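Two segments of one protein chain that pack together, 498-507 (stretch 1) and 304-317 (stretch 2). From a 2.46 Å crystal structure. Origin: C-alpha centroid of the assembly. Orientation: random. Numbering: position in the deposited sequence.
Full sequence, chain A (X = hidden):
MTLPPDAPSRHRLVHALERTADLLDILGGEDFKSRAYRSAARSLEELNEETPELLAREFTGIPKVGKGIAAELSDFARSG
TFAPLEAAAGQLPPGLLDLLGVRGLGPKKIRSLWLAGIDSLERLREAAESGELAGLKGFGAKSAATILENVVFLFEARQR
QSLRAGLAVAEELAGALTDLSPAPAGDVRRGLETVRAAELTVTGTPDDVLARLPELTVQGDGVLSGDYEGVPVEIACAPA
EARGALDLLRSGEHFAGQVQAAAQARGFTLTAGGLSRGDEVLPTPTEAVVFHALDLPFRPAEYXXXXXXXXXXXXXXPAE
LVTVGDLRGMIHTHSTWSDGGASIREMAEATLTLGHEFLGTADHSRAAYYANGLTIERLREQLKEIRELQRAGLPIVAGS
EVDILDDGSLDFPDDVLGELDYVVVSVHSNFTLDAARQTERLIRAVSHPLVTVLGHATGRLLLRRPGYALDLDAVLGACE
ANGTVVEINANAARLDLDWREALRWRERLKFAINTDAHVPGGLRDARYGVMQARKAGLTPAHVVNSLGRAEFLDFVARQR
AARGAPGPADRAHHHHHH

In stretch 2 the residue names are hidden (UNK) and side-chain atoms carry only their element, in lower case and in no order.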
# COMPACT_ATOMS: atom_id res chain seq x y z
N ASP A 498 5.56 2.79 -9.03
CA ASP A 498 4.52 2.32 -9.94
C ASP A 498 5.06 1.20 -10.82
O ASP A 498 6.22 1.24 -11.24
CB ASP A 498 4.01 3.47 -10.81
CG ASP A 498 2.74 3.11 -11.55
OD1 ASP A 498 2.73 3.22 -12.79
OD2 ASP A 498 1.74 2.71 -10.90
N TRP A 499 4.23 0.20 -11.12
CA TRP A 499 4.68 -0.94 -11.91
C TRP A 499 5.05 -0.52 -13.33
O TRP A 499 5.85 -1.18 -13.99
CB TRP A 499 3.65 -2.08 -11.93
CG TRP A 499 2.38 -1.76 -12.66
CD1 TRP A 499 1.22 -1.30 -12.12
CD2 TRP A 499 2.15 -1.88 -14.08
NE1 TRP A 499 0.27 -1.13 -13.10
CE2 TRP A 499 0.82 -1.47 -14.31
CE3 TRP A 499 2.93 -2.28 -15.16
CZ2 TRP A 499 0.26 -1.46 -15.59
CZ3 TRP A 499 2.37 -2.28 -16.42
CH2 TRP A 499 1.05 -1.87 -16.62
N ARG A 500 4.48 0.59 -13.79
CA ARG A 500 4.79 1.09 -15.12
C ARG A 500 6.23 1.57 -15.21
O ARG A 500 6.90 1.33 -16.20
CB ARG A 500 3.83 2.22 -15.51
CG ARG A 500 2.44 1.73 -15.86
CD ARG A 500 1.40 2.82 -15.73
NE ARG A 500 0.05 2.27 -15.71
CZ ARG A 500 -0.55 1.83 -14.61
NH1 ARG A 500 0.07 1.89 -13.44
NH2 ARG A 500 -1.78 1.33 -14.68
N GLU A 501 6.71 2.22 -14.16
CA GLU A 501 8.09 2.69 -14.12
C GLU A 501 9.06 1.54 -13.88
O GLU A 501 10.18 1.54 -14.40
CB GLU A 501 8.27 3.78 -13.07
CG GLU A 501 7.44 5.03 -13.33
CD GLU A 501 7.81 5.73 -14.63
OE1 GLU A 501 8.83 5.36 -15.24
OE2 GLU A 501 7.07 6.65 -15.03
N ALA A 502 8.63 0.56 -13.09
CA ALA A 502 9.42 -0.65 -12.85
C ALA A 502 9.59 -1.45 -14.14
O ALA A 502 10.64 -2.04 -14.38
CB ALA A 502 8.76 -1.51 -11.79
N LEU A 503 8.55 -1.48 -14.97
CA LEU A 503 8.60 -2.16 -16.26
C LEU A 503 9.67 -1.54 -17.15
O LEU A 503 10.41 -2.25 -17.82
CB LEU A 503 7.23 -2.10 -16.96
CG LEU A 503 7.12 -2.77 -18.33
CD1 LEU A 503 7.46 -4.24 -18.24
CD2 LEU A 503 5.73 -2.57 -18.90
N ARG A 504 9.76 -0.22 -17.13
CA ARG A 504 10.73 0.50 -17.95
C ARG A 504 12.17 0.33 -17.46
O ARG A 504 13.11 0.42 -18.24
CB ARG A 504 10.38 1.98 -18.03
CG ARG A 504 9.19 2.29 -18.92
CD ARG A 504 8.82 3.77 -18.88
NE ARG A 504 9.86 4.62 -19.47
CZ ARG A 504 10.48 5.60 -18.83
NH1 ARG A 504 10.18 5.87 -17.57
NH2 ARG A 504 11.41 6.32 -19.45
N TRP A 505 12.33 0.10 -16.16
CA TRP A 505 13.65 0.09 -15.53
C TRP A 505 14.10 -1.30 -15.06
O TRP A 505 15.14 -1.42 -14.40
CB TRP A 505 13.69 1.06 -14.35
CG TRP A 505 13.82 2.50 -14.74
CD1 TRP A 505 12.81 3.34 -15.10
CD2 TRP A 505 15.03 3.27 -14.79
NE1 TRP A 505 13.31 4.59 -15.38
CE2 TRP A 505 14.67 4.57 -15.20
CE3 TRP A 505 16.37 2.99 -14.54
CZ2 TRP A 505 15.62 5.59 -15.36
CZ3 TRP A 505 17.31 3.99 -14.70
CH2 TRP A 505 16.93 5.28 -15.11
N ARG A 506 13.33 -2.33 -15.40
CA ARG A 506 13.60 -3.68 -14.91
C ARG A 506 14.99 -4.21 -15.24
O ARG A 506 15.49 -5.12 -14.58
CB ARG A 506 12.54 -4.67 -15.38
CG ARG A 506 12.09 -4.51 -16.83
CD ARG A 506 11.39 -5.78 -17.31
NE ARG A 506 12.34 -6.69 -17.94
CZ ARG A 506 12.31 -8.01 -17.79
NH1 ARG A 506 11.40 -8.58 -17.02
NH2 ARG A 506 13.21 -8.77 -18.41
N GLU A 507 15.62 -3.64 -16.27
CA GLU A 507 16.94 -4.09 -16.70
C GLU A 507 18.05 -3.37 -15.95
O GLU A 507 19.20 -3.80 -15.96
CB GLU A 507 17.12 -3.84 -18.20
CG GLU A 507 16.03 -4.42 -19.08
CD GLU A 507 16.26 -5.87 -19.42
OE1 GLU A 507 16.69 -6.63 -18.53
OE2 GLU A 507 16.01 -6.25 -20.58
N UNK A 304 -1.87 -8.16 -19.60
CA UNK A 304 -3.00 -7.72 -20.43
C UNK A 304 -3.35 -6.24 -20.27
O UNK A 304 -4.50 -5.85 -20.46
c UNK A 304 -5.83 -13.28 -20.11
c UNK A 304 -4.23 -8.59 -20.18
n UNK A 304 -7.08 -12.99 -19.78
c UNK A 304 -4.01 -10.05 -20.50
c UNK A 304 -5.24 -10.89 -20.22
n UNK A 304 -5.45 -14.55 -20.24
n UNK A 304 -4.95 -12.31 -20.33
N UNK A 305 -2.36 -5.43 -19.93
CA UNK A 305 -2.53 -3.98 -19.88
C UNK A 305 -2.08 -3.37 -21.20
O UNK A 305 -1.31 -3.98 -21.94
o UNK A 305 -3.65 -4.76 -16.03
o UNK A 305 -3.88 -2.85 -17.07
c UNK A 305 -3.23 -3.88 -16.80
c UNK A 305 -1.86 -4.07 -17.41
c UNK A 305 -1.71 -3.37 -18.74
N UNK A 306 -2.55 -2.15 -21.51
CA UNK A 306 -2.11 -1.48 -22.73
C UNK A 306 -0.59 -1.39 -22.84
O UNK A 306 -0.03 -1.64 -23.91
c UNK A 306 -2.73 -0.08 -22.60
c UNK A 306 -3.56 -1.36 -20.77
c UNK A 306 -3.92 -0.28 -21.73
N UNK A 307 0.08 -1.04 -21.74
CA UNK A 307 1.53 -0.84 -21.75
C UNK A 307 2.29 -2.10 -22.14
O UNK A 307 3.49 -2.05 -22.43
c UNK A 307 -0.01 0.93 -19.51
o UNK A 307 -0.70 1.98 -19.52
c UNK A 307 2.02 -0.34 -20.38
c UNK A 307 1.45 1.01 -19.94
o UNK A 307 -0.47 -0.17 -19.16
N UNK A 308 1.59 -3.23 -22.15
CA UNK A 308 2.20 -4.52 -22.47
C UNK A 308 2.06 -4.91 -23.95
O UNK A 308 2.74 -5.82 -24.42
n UNK A 308 2.81 -5.67 -18.18
c UNK A 308 1.57 -5.63 -21.63
c UNK A 308 3.04 -5.89 -19.51
c UNK A 308 1.57 -5.24 -18.02
n UNK A 308 1.00 -5.18 -19.21
c UNK A 308 1.91 -5.57 -20.17
N UNK A 309 1.19 -4.22 -24.67
CA UNK A 309 0.83 -4.62 -26.04
C UNK A 309 2.01 -4.99 -26.94
O UNK A 309 1.94 -5.96 -27.69
o UNK A 309 -2.26 -2.74 -26.78
c UNK A 309 -1.48 -3.62 -26.34
c UNK A 309 -0.02 -3.53 -26.71
o UNK A 309 -1.86 -4.57 -25.62
N UNK A 310 3.10 -4.23 -26.86
CA UNK A 310 4.24 -4.46 -27.73
C UNK A 310 5.43 -5.11 -27.02
O UNK A 310 6.42 -5.47 -27.65
c UNK A 310 3.55 -2.45 -29.13
o UNK A 310 2.59 -3.14 -29.56
o UNK A 310 3.61 -1.21 -29.29
c UNK A 310 4.68 -3.14 -28.39
N UNK A 311 5.31 -5.28 -25.70
CA UNK A 311 6.42 -5.77 -24.88
C UNK A 311 6.26 -7.22 -24.40
O UNK A 311 7.25 -7.93 -24.23
c UNK A 311 6.70 -2.64 -22.58
c UNK A 311 6.59 -4.89 -23.65
c UNK A 311 6.91 -3.41 -23.87
c UNK A 311 8.33 -3.24 -24.40
N UNK A 312 5.02 -7.64 -24.18
CA UNK A 312 4.75 -8.80 -23.32
C UNK A 312 5.41 -10.14 -23.68
O UNK A 312 5.53 -11.01 -22.81
n UNK A 312 1.28 -10.09 -26.00
c UNK A 312 3.24 -8.97 -23.08
c UNK A 312 2.51 -9.68 -24.17
c UNK A 312 1.59 -11.32 -25.48
c UNK A 312 2.36 -11.10 -24.32
c UNK A 312 1.84 -9.11 -25.21
c UNK A 312 2.81 -12.20 -23.59
c UNK A 312 2.47 -13.47 -24.03
c UNK A 312 1.25 -12.59 -25.92
c UNK A 312 1.70 -13.65 -25.19
N UNK A 313 5.85 -10.32 -24.93
CA UNK A 313 6.51 -11.57 -25.33
C UNK A 313 8.01 -11.55 -25.02
O UNK A 313 8.71 -12.55 -25.17
n UNK A 313 3.56 -12.07 -29.26
c UNK A 313 6.27 -11.85 -26.82
c UNK A 313 4.45 -12.59 -28.42
c UNK A 313 4.80 -11.74 -27.21
o UNK A 313 4.96 -13.70 -28.59
N UNK A 314 8.48 -10.39 -24.56
CA UNK A 314 9.85 -10.21 -24.10
C UNK A 314 9.98 -10.60 -22.62
O UNK A 314 11.07 -10.91 -22.14
o UNK A 314 10.55 -8.48 -25.65
c UNK A 314 11.49 -8.42 -23.43
c UNK A 314 10.27 -8.74 -24.27
N UNK A 315 8.85 -10.59 -21.92
CA UNK A 315 8.84 -10.79 -20.48
C UNK A 315 8.80 -12.27 -20.09
O UNK A 315 8.37 -13.12 -20.88
c UNK A 315 6.29 -7.96 -19.68
c UNK A 315 7.65 -10.06 -19.86
c UNK A 315 8.79 -7.84 -19.69
c UNK A 315 7.57 -8.58 -20.22
N UNK A 316 9.26 -12.58 -18.86
CA UNK A 316 9.37 -13.95 -18.36
C UNK A 316 8.04 -14.69 -18.32
O UNK A 316 6.97 -14.08 -18.24
c UNK A 316 9.75 -11.59 -17.89
c UNK A 316 10.55 -12.43 -16.94
c UNK A 316 9.89 -13.76 -16.93
N UNK A 317 8.11 -16.02 -18.37
CA UNK A 317 6.96 -16.88 -18.17
C UNK A 317 6.48 -16.67 -16.74
O UNK A 317 7.29 -16.49 -15.84
c UNK A 317 7.35 -18.34 -18.41
o UNK A 317 5.76 -19.92 -19.24
c UNK A 317 6.19 -19.31 -18.23
o UNK A 317 5.72 -19.48 -17.09

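Position 304 carries three carbons, a nitrogen, and then a carbon bearing two more nitrogens, the guanidinium pattern of arginine. The side chain of Arg304 does not reach stretch 1, and its nitrogens are hydrogen-bonded elsewhere in the structure.

Position 305 has three carbons, the third carrying two oxygens: a glutamate. Its middle carbon, CG of Glu305, lies 3.7 Å from CH2 of Trp499, so the aliphatic part of an acidic side chain meets the indole while both carboxylate oxygens are bonded elsewhere.

At 306 three carbons close a ring onto the backbone nitrogen, which defines proline. Pro306, with phi of -54°, readily opens the short 3-10 segment 306-308, and it does not touch the helix.

Position 307 again has three carbons ending in two oxygens; its CA-to-CB bond points toward stretch 1, and the carboxylate comes close to Trp499 and Arg500. This is glutamate, and Glu307 suits the place because a basic group waits there: its OE2 is 3.9 Å from NE of Arg500, a long salt bridge at the edge of the guanidinium. Its OE1 also approaches CH2 of Trp499, at 3.4 Å.

Position 308 shows one carbon followed by a five-membered ring of three carbons and two nitrogens, hence histidine. The ring of His308 is nearly parallel to the six-membered ring of Trp499 (planes at 2°), but the two are slid past one another and barely overlap; CE1 of His308 comes within 3.5 Å of CZ3 of Trp499. Its ND1 accepts a weak hydrogen bond from N of Glu305, 3.4 Å away, within the turn.

Positions 309 and 310 each have two carbons, the second carrying two oxygens, and are aspartates. Asp309 and Asp310 lie out of reach of the helix, and the exposed setting of Asp310 suits a charged group.

Position 311 has four carbons forked at the second, a leucine. CD1 of Leu311 meets CD2 of Leu503 at 3.8 Å, a branched apolar end against another.

Position 312 bears one carbon, then fused five- and six-membered rings holding eight carbons and one nitrogen: Trp312, whose CA-to-CB bond points away from stretch 1. Position 313, three carbons ending in one oxygen and one nitrogen, is Gln313, polar and suited to its exposed site.

At 314 one carbon bears an oxygen and a carbon, giving Thr314, exposed and without side-chain contact to stretch 1. Position 315 is another four-carbon fork, Leu315; its apolar CD2 lies 4.1 Å from CD1 of Leu503 and 3.8 Å from NH1 of Arg506, over one face of that guanidinium.

At 316 three carbons close a ring onto the backbone nitrogen, which makes it proline; CD of Pro316 lies 3.5 Å from NH1 of Arg506, an apolar carbon beside the guanidinium. Position 317, two carbons and two oxygens, is Asp317, its charge suited to exposure.

No hydrogen bond crosses the contact. Trp499 rests against Glu305, Glu307 and His308, Leu503 meets Leu311 and Leu315, and Arg506 packs on Leu315 and Pro316. The long Arg500–Glu307 salt bridge adds charge attraction to what is otherwise close packing, burying 429 Å² in all.

Stretch 2, residues 304-317: REPEHDDLWQTLPD
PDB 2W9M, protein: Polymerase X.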